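Local coordinates for protein alpha-galacturonidase (Bacillus subtilis, PDB 3FEF) that hydrolyses alpha-1,4-linked galacturonides such as di-galacturonate, releasing alpha-D-galacturonate with the help of NAD(+) and manganese, at residues F126-R131 / V155-F160. Sequence-based numbering, arbitrary orientation.
Sequences FAEIAR and VLYKVF
Ala130 points its methyl toward 155-159, where CB meets Leu156 CD2 at 3.7 Å and Val159 CB at 3.9 Å. With this small residue at the crossing, the axes of 126-131 and 155-159 come within 8.4 Å, with a crossing angle of -54°. Apolar contacts dominate. Leu156 CD2 also reaches the edge of the Phe126 ring, lying in its plane 3.9 Å from CD1. Val155 sends CG1, placed anti to its backbone N (chi1 168°), against the other backbone, 3.5 Å from Ala127 N. Val159 spans the turn from Ala127 to Arg131: CG2 packs on Ala127 CB at 3.9 Å, CG1 on Arg131 CG at 3.7 Å and beside Ala127 O. Cutting Val159 back to an alanine would remove both gamma methyls and probably open a gap beside Ala127 and Arg131 CG.

No hydrogen bond links the segments; Phe160 CB merely rests against Ala130 O. Within 126-131, the Arg131 chain bends at chi3 (-71°) and lays one guanidinium face over Ala127 O. Leu404 of helix 383-405 touches Ala127 and Val159. Helices 112-136 and 149-159 are successive beta-alpha-beta crossover helices of the Rossmann-type domain, which by similarity binds NAD(+).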
loop_
_atom_site.group_PDB
_atom_site.type_symbol
_atom_site.label_atom_id
_atom_site.label_comp_id
_atom_site.label_asym_id
_atom_site.label_seq_id
_atom_site.Cartn_x
_atom_site.Cartn_y
_atom_site.Cartn_z
ATOM N N PHE A 126 -25.138 -12.371 -11.413
ATOM C CA PHE A 126 -23.796 -12.913 -11.252
ATOM C C PHE A 126 -23.510 -13.344 -9.813
ATOM O O PHE A 126 -22.720 -14.267 -9.579
ATOM C CB PHE A 126 -22.738 -11.948 -11.806
ATOM C CG PHE A 126 -22.571 -12.048 -13.295
ATOM C CD1 PHE A 126 -21.475 -12.715 -13.843
ATOM C CD2 PHE A 126 -23.532 -11.516 -14.151
ATOM C CE1 PHE A 126 -21.329 -12.829 -15.234
ATOM C CE2 PHE A 126 -23.396 -11.623 -15.557
ATOM C CZ PHE A 126 -22.297 -12.281 -16.092
ATOM N N ALA A 127 -24.162 -12.696 -8.851
ATOM C CA ALA A 127 -24.101 -13.152 -7.466
ATOM C C ALA A 127 -24.610 -14.584 -7.392
ATOM O O ALA A 127 -24.014 -15.429 -6.719
ATOM C CB ALA A 127 -24.940 -12.244 -6.556
ATOM N N GLU A 128 -25.712 -14.854 -8.092
ATOM C CA GLU A 128 -26.296 -16.196 -8.124
ATOM C C GLU A 128 -25.386 -17.200 -8.848
ATOM O O GLU A 128 -25.211 -18.331 -8.408
ATOM C CB GLU A 128 -27.699 -16.185 -8.772
ATOM C CG GLU A 128 -28.301 -17.600 -8.894
ATOM C CD GLU A 128 -29.781 -17.633 -9.284
ATOM O OE1 GLU A 128 -30.233 -16.811 -10.121
ATOM O OE2 GLU A 128 -30.502 -18.517 -8.757
ATOM N N ILE A 129 -24.808 -16.785 -9.966
ATOM C CA ILE A 129 -23.844 -17.628 -10.667
ATOM C C ILE A 129 -22.633 -17.902 -9.777
ATOM O O ILE A 129 -22.184 -19.040 -9.640
ATOM C CB ILE A 129 -23.424 -16.989 -11.993
ATOM C CG1 ILE A 129 -24.573 -17.107 -13.008
ATOM C CG2 ILE A 129 -22.174 -17.654 -12.513
ATOM C CD1 ILE A 129 -24.396 -16.203 -14.266
ATOM N N ALA A 130 -22.124 -16.863 -9.127
ATOM C CA ALA A 130 -20.958 -17.049 -8.259
ATOM C C ALA A 130 -21.217 -18.016 -7.099
ATOM O O ALA A 130 -20.314 -18.760 -6.692
ATOM C CB ALA A 130 -20.437 -15.687 -7.725
ATOM N N ARG A 131 -22.434 -17.992 -6.548
ATOM C CA ARG A 131 -22.754 -18.870 -5.426
ATOM C C ARG A 131 -22.877 -20.301 -5.919
ATOM O O ARG A 131 -22.517 -21.238 -5.211
ATOM C CB ARG A 131 -24.023 -18.408 -4.688
ATOM C CG ARG A 131 -23.797 -17.179 -3.790
ATOM C CD ARG A 131 -25.002 -16.883 -2.889
ATOM N NE ARG A 131 -26.102 -16.382 -3.694
ATOM C CZ ARG A 131 -26.356 -15.091 -3.911
ATOM N NH1 ARG A 131 -25.589 -14.152 -3.357
ATOM N NH2 ARG A 131 -27.382 -14.748 -4.682
ATOM N N VAL A 155 -18.260 -8.798 -9.443
ATOM C CA VAL A 155 -19.290 -9.381 -8.583
ATOM C C VAL A 155 -18.917 -10.817 -8.291
ATOM O O VAL A 155 -19.062 -11.279 -7.166
ATOM C CB VAL A 155 -20.711 -9.279 -9.224
ATOM C CG1 VAL A 155 -21.744 -10.161 -8.467
ATOM C CG2 VAL A 155 -21.168 -7.816 -9.280
ATOM N N LEU A 156 -18.421 -11.530 -9.305
ATOM C CA LEU A 156 -17.939 -12.887 -9.067
ATOM C C LEU A 156 -16.981 -12.938 -7.852
ATOM O O LEU A 156 -17.138 -13.770 -6.952
ATOM C CB LEU A 156 -17.272 -13.456 -10.332
ATOM C CG LEU A 156 -18.213 -13.680 -11.515
ATOM C CD1 LEU A 156 -17.516 -14.293 -12.743
ATOM C CD2 LEU A 156 -19.410 -14.550 -11.056
ATOM N N TYR A 157 -15.977 -12.060 -7.834
ATOM C CA TYR A 157 -14.984 -12.092 -6.769
ATOM C C TYR A 157 -15.541 -11.620 -5.428
ATOM O O TYR A 157 -15.114 -12.098 -4.380
ATOM C CB TYR A 157 -13.731 -11.270 -7.136
ATOM C CG TYR A 157 -12.790 -12.017 -8.053
ATOM C CD1 TYR A 157 -12.919 -11.920 -9.433
ATOM C CD2 TYR A 157 -11.802 -12.844 -7.542
ATOM C CE1 TYR A 157 -12.077 -12.611 -10.288
ATOM C CE2 TYR A 157 -10.936 -13.549 -8.400
ATOM C CZ TYR A 157 -11.092 -13.420 -9.768
ATOM O OH TYR A 157 -10.266 -14.105 -10.636
ATOM N N LYS A 158 -16.472 -10.676 -5.463
ATOM C CA LYS A 158 -17.044 -10.146 -4.237
ATOM C C LYS A 158 -17.890 -11.210 -3.560
ATOM O O LYS A 158 -17.928 -11.315 -2.331
ATOM C CB LYS A 158 -17.887 -8.897 -4.505
ATOM C CG LYS A 158 -17.078 -7.655 -4.880
ATOM C CD LYS A 158 -17.986 -6.487 -5.311
ATOM C CE LYS A 158 -18.629 -5.793 -4.116
ATOM N NZ LYS A 158 -17.650 -4.901 -3.394
ATOM N N VAL A 159 -18.559 -12.013 -4.361
ATOM C CA VAL A 159 -19.472 -12.991 -3.802
ATOM C C VAL A 159 -18.761 -14.313 -3.509
ATOM O O VAL A 159 -19.115 -15.022 -2.565
ATOM C CB VAL A 159 -20.675 -13.212 -4.733
ATOM C CG1 VAL A 159 -21.610 -14.269 -4.157
ATOM C CG2 VAL A 159 -21.399 -11.888 -4.949
ATOM N N PHE A 160 -17.743 -14.628 -4.303
ATOM C CA PHE A 160 -16.916 -15.825 -4.074
ATOM C C PHE A 160 -15.451 -15.414 -4.186
ATOM O O PHE A 160 -14.857 -15.517 -5.268
ATOM C CB PHE A 160 -17.281 -16.879 -5.120
ATOM C CG PHE A 160 -16.455 -18.145 -5.060
ATOM C CD1 PHE A 160 -15.757 -18.508 -3.903
ATOM C CD2 PHE A 160 -16.420 -18.995 -6.154
ATOM C CE1 PHE A 160 -15.003 -19.665 -3.856
ATOM C CE2 PHE A 160 -15.670 -20.173 -6.117
ATOM C CZ PHE A 160 -14.960 -20.512 -4.957
#